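Local atomic coordinates of Lin2634 protein (Listeria innocua, PDB entry 3MZO), a protein that binds calcium ions and probably acts as an HD-domain phosphohydrolase of the 5'-deoxynucleotidase YfbR-like family. Residues 18-30 with 145-159. Sequence-based numbering, arbitrary orientation.
Sequences YRCPGKFKYQEHS and ESFGEIQKGNPENIF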
ATOM      1  N   TYR B  18      -6.442   1.234  11.757  1.00 25.64           N
ATOM      2  CA  TYR B  18      -5.181   0.779  12.297  1.00 27.51           C
ATOM      3  C   TYR B  18      -4.895   1.376  13.645  1.00 28.73           C
ATOM      4  O   TYR B  18      -5.410   2.430  13.994  1.00 30.06           O
ATOM      5  CB  TYR B  18      -4.095   1.105  11.317  1.00 29.63           C
ATOM      6  CG  TYR B  18      -4.260   0.295  10.084  1.00 31.87           C
ATOM      7  CD1 TYR B  18      -3.717  -0.976  10.009  1.00 31.83           C
ATOM      8  CD2 TYR B  18      -5.021   0.758   9.007  1.00 39.02           C
ATOM      9  CE1 TYR B  18      -3.889  -1.773   8.879  1.00 30.08           C
ATOM     10  CE2 TYR B  18      -5.192  -0.037   7.851  1.00 36.97           C
ATOM     11  CZ  TYR B  18      -4.611  -1.306   7.814  1.00 37.56           C
ATOM     12  OH  TYR B  18      -4.723  -2.129   6.721  1.00 42.62           O
ATOM     13  N   ARG B  19      -4.088   0.665  14.423  1.00 28.33           N
ATOM     14  CA  ARG B  19      -3.795   1.078  15.768  1.00 31.85           C
ATOM     15  C   ARG B  19      -2.667   2.077  15.754  1.00 31.95           C
ATOM     16  O   ARG B  19      -1.711   1.894  15.014  1.00 32.42           O
ATOM     17  CB  ARG B  19      -3.436  -0.150  16.591  1.00 32.95           C
ATOM     18  CG  ARG B  19      -4.676  -1.016  16.795  1.00 31.17           C
ATOM     19  CD  ARG B  19      -4.387  -2.321  17.371  1.00 29.27           C
ATOM     20  NE  ARG B  19      -3.509  -2.314  18.538  1.00 24.41           N
ATOM     21  CZ  ARG B  19      -3.891  -2.066  19.795  1.00 33.63           C
ATOM     22  NH1 ARG B  19      -5.139  -1.724  20.108  1.00 35.53           N
ATOM     23  NH2 ARG B  19      -2.995  -2.136  20.760  1.00 32.97           N
ATOM     24  N   CYS B  20      -2.798   3.082  16.615  1.00 33.57           N
ATOM     25  CA  CYS B  20      -1.897   4.227  16.769  1.00 37.52           C
ATOM     26  C   CYS B  20      -1.270   4.705  15.458  1.00 34.85           C
ATOM     27  O   CYS B  20      -0.087   4.614  15.239  1.00 36.17           O
ATOM     28  CB  CYS B  20      -0.881   4.056  17.917  1.00 42.25           C
ATOM     29  SG  CYS B  20      -0.595   2.396  18.626  1.00 58.05           S
ATOM     30  N   PRO B  21      -2.096   5.208  14.565  1.00 34.32           N
ATOM     31  CA  PRO B  21      -1.513   5.718  13.335  1.00 35.39           C
ATOM     32  C   PRO B  21      -0.712   7.016  13.606  1.00 33.74           C
ATOM     33  O   PRO B  21      -0.987   7.709  14.563  1.00 32.98           O
ATOM     34  CB  PRO B  21      -2.736   5.980  12.461  1.00 36.50           C
ATOM     35  CG  PRO B  21      -3.856   6.249  13.435  1.00 37.61           C
ATOM     36  CD  PRO B  21      -3.556   5.404  14.648  1.00 34.55           C
ATOM     37  N   GLY B  22       0.269   7.305  12.759  1.00 36.55           N
ATOM     38  CA  GLY B  22       1.123   8.511  12.887  1.00 35.45           C
ATOM     39  C   GLY B  22       2.567   8.054  12.837  1.00 36.55           C
ATOM     40  O   GLY B  22       3.204   7.982  11.758  1.00 35.29           O
ATOM     41  N   LYS B  23       3.067   7.652  13.992  1.00 37.14           N
ATOM     42  CA  LYS B  23       4.467   7.208  14.108  1.00 38.09           C
ATOM     43  C   LYS B  23       4.756   6.003  13.214  1.00 29.35           C
ATOM     44  O   LYS B  23       3.949   5.093  13.126  1.00 31.66           O
ATOM     45  CB  LYS B  23       4.789   6.831  15.576  1.00 42.04           C
ATOM     46  CG  LYS B  23       4.671   7.998  16.579  1.00 49.12           C
ATOM     47  CD  LYS B  23       5.693   9.074  16.305  1.00 57.95           C
ATOM     48  CE  LYS B  23       5.518  10.262  17.234  1.00 65.59           C
ATOM     49  NZ  LYS B  23       5.752   9.864  18.639  1.00 66.28           N
ATOM     50  N   PHE B  24       5.900   6.023  12.548  1.00 29.31           N
ATOM     51  CA  PHE B  24       6.339   4.895  11.728  1.00 30.05           C
ATOM     52  C   PHE B  24       6.364   3.610  12.539  1.00 27.56           C
ATOM     53  O   PHE B  24       6.892   3.602  13.655  1.00 28.39           O
ATOM     54  CB  PHE B  24       7.752   5.120  11.158  1.00 30.04           C
ATOM     55  CG  PHE B  24       8.271   3.924  10.452  1.00 34.44           C
ATOM     56  CD1 PHE B  24       7.876   3.662   9.159  1.00 30.57           C
ATOM     57  CD2 PHE B  24       9.104   3.000  11.113  1.00 32.87           C
ATOM     58  CE1 PHE B  24       8.290   2.513   8.518  1.00 33.05           C
ATOM     59  CE2 PHE B  24       9.543   1.855  10.458  1.00 29.27           C
ATOM     60  CZ  PHE B  24       9.131   1.607   9.163  1.00 31.44           C
ATOM     61  N   LYS B  25       5.765   2.556  11.996  1.00 27.61           N
ATOM     62  CA  LYS B  25       5.858   1.220  12.557  1.00 28.57           C
ATOM     63  C   LYS B  25       6.325   0.290  11.458  1.00 28.31           C
ATOM     64  O   LYS B  25       5.864   0.408  10.317  1.00 25.47           O
ATOM     65  CB  LYS B  25       4.500   0.706  13.063  1.00 30.31           C
ATOM     66  CG  LYS B  25       3.849   1.563  14.126  1.00 36.96           C
ATOM     67  CD  LYS B  25       2.455   1.048  14.412  1.00 43.46           C
ATOM     68  CE  LYS B  25       1.481   2.150  14.755  1.00 51.00           C
ATOM     69  NZ  LYS B  25       1.163   2.240  16.237  1.00 51.57           N
ATOM     70  N   TYR B  26       7.200  -0.659  11.790  1.00 27.81           N
ATOM     71  CA  TYR B  26       7.616  -1.639  10.764  1.00 28.58           C
ATOM     72  C   TYR B  26       6.434  -2.518  10.374  1.00 29.96           C
ATOM     73  O   TYR B  26       6.315  -2.889   9.230  1.00 31.20           O
ATOM     74  CB  TYR B  26       8.815  -2.478  11.221  1.00 30.20           C
ATOM     75  CG  TYR B  26      10.133  -1.712  11.376  1.00 28.85           C
ATOM     76  CD1 TYR B  26      10.950  -1.452  10.281  1.00 27.32           C
ATOM     77  CD2 TYR B  26      10.585  -1.312  12.637  1.00 27.98           C
ATOM     78  CE1 TYR B  26      12.138  -0.783  10.430  1.00 28.37           C
ATOM     79  CE2 TYR B  26      11.777  -0.652  12.791  1.00 30.27           C
ATOM     80  CZ  TYR B  26      12.555  -0.406  11.696  1.00 30.71           C
ATOM     81  OH  TYR B  26      13.738   0.267  11.876  1.00 29.31           O
ATOM     82  N   GLN B  27       5.563  -2.850  11.331  1.00 30.65           N
ATOM     83  CA  GLN B  27       4.354  -3.637  11.078  0.60 31.49           C
ATOM     84  C   GLN B  27       3.118  -2.942  11.642  1.00 30.22           C
ATOM     85  O   GLN B  27       3.093  -2.602  12.830  1.00 33.63           O
ATOM     86  CB  GLN B  27       4.454  -4.968  11.784  0.60 31.93           C
ATOM     87  CG  GLN B  27       5.593  -5.823  11.348  0.60 36.41           C
ATOM     88  CD  GLN B  27       5.480  -7.206  11.912  0.60 37.97           C
ATOM     89  OE1 GLN B  27       6.426  -7.714  12.499  0.60 43.51           O
ATOM     90  NE2 GLN B  27       4.298  -7.811  11.773  0.60 34.19           N
ATOM     91  N   GLU B  28       2.108  -2.749  10.809  1.00 28.58           N
ATOM     92  CA  GLU B  28       0.816  -2.184  11.201  1.00 31.42           C
ATOM     93  C   GLU B  28      -0.115  -3.352  11.551  1.00 29.30           C
ATOM     94  O   GLU B  28       0.076  -4.460  11.074  1.00 31.04           O
ATOM     95  CB  GLU B  28       0.192  -1.389  10.059  1.00 31.86           C
ATOM     96  CG  GLU B  28       0.929  -0.066   9.746  1.00 46.66           C
ATOM     97  CD  GLU B  28       0.369   1.158  10.480  1.00 61.18           C
ATOM     98  OE1 GLU B  28      -0.686   1.677  10.025  1.00 68.18           O
ATOM     99  OE2 GLU B  28       0.995   1.623  11.472  1.00 54.92           O
ATOM    100  N   HIS B  29      -1.103  -3.075  12.380  1.00 26.75           N
ATOM    101  CA  HIS B  29      -2.079  -4.091  12.831  1.00 25.74           C
ATOM    102  C   HIS B  29      -3.432  -3.441  12.793  1.00 21.99           C
ATOM    103  O   HIS B  29      -3.582  -2.349  13.325  1.00 24.11           O
ATOM    104  CB  HIS B  29      -1.764  -4.526  14.269  1.00 26.32           C
ATOM    105  CG  HIS B  29      -0.354  -4.999  14.458  1.00 22.10           C
ATOM    106  ND1 HIS B  29       0.078  -6.236  14.029  1.00 25.51           N
ATOM    107  CD2 HIS B  29       0.732  -4.378  14.981  1.00 25.59           C
ATOM    108  CE1 HIS B  29       1.367  -6.369  14.313  1.00 30.88           C
ATOM    109  NE2 HIS B  29       1.788  -5.252  14.886  1.00 27.08           N
ATOM    110  N   SER B  30      -4.407  -4.064  12.124  1.00 22.37           N
ATOM    111  CA  SER B  30      -5.764  -3.510  12.103  1.00 20.24           C
ATOM    112  C   SER B  30      -6.460  -3.737  13.431  1.00 20.41           C
ATOM    113  O   SER B  30      -6.044  -4.572  14.239  1.00 20.21           O
ATOM    114  CB  SER B  30      -6.605  -4.096  10.980  1.00 21.42           C
ATOM    115  OG  SER B  30      -6.918  -5.467  11.217  1.00 19.89           O
ATOM    116  N   GLU B 145       3.158  -5.845  20.529  1.00 26.18           N
ATOM    117  CA  GLU B 145       3.289  -4.905  19.396  1.00 26.76           C
ATOM    118  C   GLU B 145       4.465  -3.967  19.644  1.00 26.51           C
ATOM    119  O   GLU B 145       5.237  -3.713  18.766  1.00 28.84           O
ATOM    120  CB  GLU B 145       2.076  -4.005  19.255  1.00 27.98           C
ATOM    121  CG  GLU B 145       0.807  -4.566  18.701  1.00 33.51           C
ATOM    122  CD  GLU B 145      -0.324  -3.508  18.739  1.00 36.74           C
ATOM    123  OE1 GLU B 145      -0.486  -2.855  19.799  1.00 36.57           O
ATOM    124  OE2 GLU B 145      -1.064  -3.345  17.734  1.00 33.27           O
ATOM    125  N   SER B 146       4.594  -3.449  20.862  1.00 27.31           N
ATOM    126  CA  SER B 146       5.637  -2.486  21.144  1.00 27.90           C
ATOM    127  C   SER B 146       7.001  -3.208  21.204  1.00 31.00           C
ATOM    128  O   SER B 146       8.033  -2.687  20.732  1.00 31.54           O
ATOM    129  CB  SER B 146       5.317  -1.702  22.416  1.00 30.00           C
ATOM    130  OG  SER B 146       5.388  -2.525  23.573  1.00 31.87           O
ATOM    131  N   PHE B 147       6.978  -4.425  21.749  1.00 31.07           N
ATOM    132  CA  PHE B 147       8.145  -5.289  21.824  1.00 30.56           C
ATOM    133  C   PHE B 147       8.701  -5.547  20.429  1.00 31.59           C
ATOM    134  O   PHE B 147       9.910  -5.442  20.202  1.00 35.08           O
ATOM    135  CB  PHE B 147       7.754  -6.612  22.510  1.00 31.22           C
ATOM    136  CG  PHE B 147       8.863  -7.598  22.614  1.00 32.77           C
ATOM    137  CD1 PHE B 147       9.720  -7.573  23.700  1.00 34.77           C
ATOM    138  CD2 PHE B 147       9.039  -8.568  21.641  1.00 35.71           C
ATOM    139  CE1 PHE B 147      10.775  -8.511  23.817  1.00 40.54           C
ATOM    140  CE2 PHE B 147      10.083  -9.510  21.745  1.00 40.97           C
ATOM    141  CZ  PHE B 147      10.956  -9.470  22.834  1.00 36.89           C
ATOM    142  N   GLY B 148       7.810  -5.862  19.504  1.00 30.81           N
ATOM    143  CA  GLY B 148       8.193  -6.136  18.126  1.00 31.08           C
ATOM    144  C   GLY B 148       8.926  -4.954  17.539  1.00 30.34           C
ATOM    145  O   GLY B 148       9.963  -5.117  16.935  1.00 35.30           O
ATOM    146  N   GLU B 149       8.387  -3.756  17.736  1.00 28.89           N
ATOM    147  CA  GLU B 149       9.022  -2.546  17.221  1.00 28.97           C
ATOM    148  C   GLU B 149      10.399  -2.281  17.842  1.00 32.73           C
ATOM    149  O   GLU B 149      11.358  -1.922  17.142  1.00 33.96           O
ATOM    150  CB  GLU B 149       8.071  -1.350  17.372  1.00 27.61           C
ATOM    151  CG  GLU B 149       6.764  -1.507  16.523  1.00 24.59           C
ATOM    152  CD  GLU B 149       7.025  -1.645  15.015  1.00 27.08           C
ATOM    153  OE1 GLU B 149       7.852  -0.880  14.486  1.00 26.63           O
ATOM    154  OE2 GLU B 149       6.371  -2.481  14.345  1.00 26.43           O
ATOM    155  N   ILE B 150      10.507  -2.489  19.149  1.00 32.40           N
ATOM    156  CA  ILE B 150      11.747  -2.252  19.857  1.00 33.33           C
ATOM    157  C   ILE B 150      12.825  -3.224  19.416  1.00 33.64           C
ATOM    158  O   ILE B 150      13.986  -2.847  19.239  1.00 37.87           O
ATOM    159  CB  ILE B 150      11.541  -2.368  21.379  1.00 34.41           C
ATOM    160  CG1 ILE B 150      10.647  -1.230  21.868  1.00 32.51           C
ATOM    161  CG2 ILE B 150      12.883  -2.345  22.114  1.00 32.93           C
ATOM    162  CD1 ILE B 150       9.976  -1.529  23.201  1.00 36.02           C
ATOM    163  N   GLN B 151      12.425  -4.468  19.241  1.00 36.18           N
ATOM    164  CA  GLN B 151      13.284  -5.532  18.706  1.00 38.20           C
ATOM    165  C   GLN B 151      13.871  -5.133  17.366  1.00 38.82           C
ATOM    166  O   GLN B 151      15.044  -5.394  17.102  1.00 38.40           O
ATOM    167  CB  GLN B 151      12.473  -6.802  18.483  1.00 37.60           C
ATOM    168  CG  GLN B 151      13.050  -8.012  19.113  1.00 47.91           C
ATOM    169  CD  GLN B 151      12.176  -9.235  18.910  1.00 48.77           C
ATOM    170  OE1 GLN B 151      10.938  -9.139  18.804  1.00 52.01           O
ATOM    171  NE2 GLN B 151      12.818 -10.398  18.835  1.00 49.58           N
ATOM    172  N   LYS B 152      13.048  -4.502  16.531  1.00 38.48           N
ATOM    173  CA  LYS B 152      13.473  -4.081  15.181  1.00 35.80           C
ATOM    174  C   LYS B 152      14.231  -2.769  15.177  1.00 34.74           C
ATOM    175  O   LYS B 152      14.656  -2.285  14.129  1.00 36.31           O
ATOM    176  CB  LYS B 152      12.263  -4.023  14.246  1.00 33.05           C
ATOM    177  CG  LYS B 152      11.577  -5.345  14.019  1.00 32.30           C
ATOM    178  CD  LYS B 152      10.362  -5.138  13.081  1.00 32.41           C
ATOM    179  CE  LYS B 152       9.634  -6.386  12.707  1.00 35.22           C
ATOM    180  NZ  LYS B 152       8.865  -6.951  13.868  1.00 38.59           N
ATOM    181  N   GLY B 153      14.438  -2.203  16.361  1.00 35.16           N
ATOM    182  CA  GLY B 153      15.201  -0.972  16.518  1.00 35.67           C
ATOM    183  C   GLY B 153      14.441   0.259  16.021  1.00 35.09           C
ATOM    184  O   GLY B 153      15.044   1.199  15.553  1.00 34.46           O
ATOM    185  N   ASN B 154      13.117   0.241  16.105  1.00 31.45           N
ATOM    186  CA  ASN B 154      12.342   1.386  15.733  1.00 33.03           C
ATOM    187  C   ASN B 154      12.895   2.621  16.457  1.00 38.27           C
ATOM    188  O   ASN B 154      13.030   2.621  17.670  1.00 36.85           O
ATOM    189  CB  ASN B 154      10.872   1.170  16.088  1.00 32.57           C
ATOM    190  CG  ASN B 154       9.973   2.254  15.527  1.00 34.50           C
ATOM    191  OD1 ASN B 154      10.276   3.434  15.680  1.00 34.04           O
ATOM    192  ND2 ASN B 154       8.857   1.858  14.890  1.00 29.73           N
ATOM    193  N   PRO B 155      13.210   3.676  15.712  1.00 38.82           N
ATOM    194  CA  PRO B 155      13.865   4.759  16.398  1.00 41.95           C
ATOM    195  C   PRO B 155      12.992   5.554  17.375  1.00 43.93           C
ATOM    196  O   PRO B 155      13.546   6.292  18.164  1.00 45.54           O
ATOM    197  CB  PRO B 155      14.375   5.658  15.259  1.00 42.44           C
ATOM    198  CG  PRO B 155      13.629   5.221  14.028  1.00 42.03           C
ATOM    199  CD  PRO B 155      13.266   3.798  14.244  1.00 40.13           C
ATOM    200  N   GLU B 156      11.672   5.408  17.341  1.00 41.95           N
ATOM    201  CA  GLU B 156      10.802   6.221  18.184  1.00 44.38           C
ATOM    202  C   GLU B 156      10.737   5.752  19.629  1.00 43.50           C
ATOM    203  O   GLU B 156      10.339   4.619  19.898  1.00 38.93           O
ATOM    204  CB  GLU B 156       9.372   6.241  17.614  1.00 45.09           C
ATOM    205  CG  GLU B 156       9.212   7.040  16.315  1.00 55.20           C
ATOM    206  CD  GLU B 156       9.448   8.545  16.485  1.00 63.60           C
ATOM    207  OE1 GLU B 156       9.553   9.041  17.628  1.00 69.45           O
ATOM    208  OE2 GLU B 156       9.529   9.247  15.460  1.00 73.93           O
ATOM    209  N   ASN B 157      11.059   6.642  20.570  1.00 43.89           N
ATOM    210  CA  ASN B 157      11.002   6.269  21.994  1.00 45.54           C
ATOM    211  C   ASN B 157       9.594   5.894  22.474  1.00 42.88           C
ATOM    212  O   ASN B 157       9.457   5.221  23.501  1.00 44.78           O
ATOM    213  CB  ASN B 157      11.588   7.365  22.913  1.00 45.79           C
ATOM    214  CG  ASN B 157      11.965   6.814  24.314  1.00 55.78           C
ATOM    215  OD1 ASN B 157      12.773   5.879  24.434  1.00 54.03           O
ATOM    216  ND2 ASN B 157      11.367   7.391  25.373  1.00 58.12           N
ATOM    217  N   ILE B 158       8.559   6.321  21.750  1.00 39.39           N
ATOM    218  CA  ILE B 158       7.195   6.026  22.145  1.00 38.85           C
ATOM    219  C   ILE B 158       7.016   4.519  22.427  1.00 37.11           C
ATOM    220  O   ILE B 158       6.336   4.145  23.361  1.00 37.24           O
ATOM    221  CB  ILE B 158       6.151   6.521  21.093  1.00 38.70           C
ATOM    222  CG1 ILE B 158       4.761   6.606  21.711  1.00 44.49           C
ATOM    223  CG2 ILE B 158       6.057   5.604  19.879  1.00 38.68           C
ATOM    224  CD1 ILE B 158       4.654   7.636  22.809  1.00 49.58           C
ATOM    225  N   PHE B 159       7.667   3.656  21.656  1.00 35.90           N
ATOM    226  CA  PHE B 159       7.473   2.207  21.828  1.00 34.80           C
ATOM    227  C   PHE B 159       8.013   1.678  23.165  1.00 36.07           C
ATOM    228  O   PHE B 159       7.357   0.845  23.807  1.00 33.66           O
ATOM    229  CB  PHE B 159       8.017   1.471  20.620  1.00 32.40           C
ATOM    230  CG  PHE B 159       7.280   1.829  19.371  1.00 32.20           C
ATOM    231  CD1 PHE B 159       5.962   1.415  19.187  1.00 35.43           C
ATOM    232  CD2 PHE B 159       7.848   2.646  18.427  1.00 32.66           C
ATOM    233  CE1 PHE B 159       5.253   1.780  18.052  1.00 32.02           C
ATOM    234  CE2 PHE B 159       7.133   3.022  17.288  1.00 32.21           C
ATOM    235  CZ  PHE B 159       5.837   2.575  17.112  1.00 34.29           C
TER
HETATM  236  O   HOH W   1       8.433   8.733  20.213  1.00 37.57           O
HETATM  237  O   HOH W   2       7.821   8.220  13.091  1.00 36.58           O
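The carboxylate of Glu149, near the C-terminal end of helix 129-151, accepts the backbone N-H groups of Tyr26 and Gln27. Its CB lies over one face of the Phe159 ring, towards the rim, while Ile158 CG2 covers the opposite face. A bend about the CB-CG bond (chi2 -60°) brings CD to 3.4 Å from Tyr26 N. OE1 accepts from Tyr26 N at 2.8 Å, on its syn side but somewhat out of the carboxylate plane. The same oxygen accepts Asn154 ND2 on its anti side, so two donors grip it. OE2 uses its syn lone pair for Gln27 N, and the carboxylate thus bridges consecutive backbone N-H groups. Asn154 ND2 also donates to Phe24 O (2.9 Å, 171° at the hydrogen), and both acceptors lie in its amide plane, which fixes the amide's rotation. Its OD1 closes an Asx turn with Glu156 N. The Tyr26 ring lies alongside Lys152, CD2 3.6 Å from Lys152 CB, and Lys152 NZ reaches Gln27 OE1 (2.9 Å) on a lone pair; Tyr26 OH bonds Lys152 O of a neighbouring subunit. Arg19 grips Glu145 side-on, NE to OE2 (2.8 Å) and NH2 to OE1, planes 31° apart. Arg19 also touches the calcium ligands His34 and Asp69; the salt bridge joins loop 18-30 to helix 129-151, which carries the ligand Asp138, beside the H...HD...D metal-binding motif characteristic of HD-domain proteins.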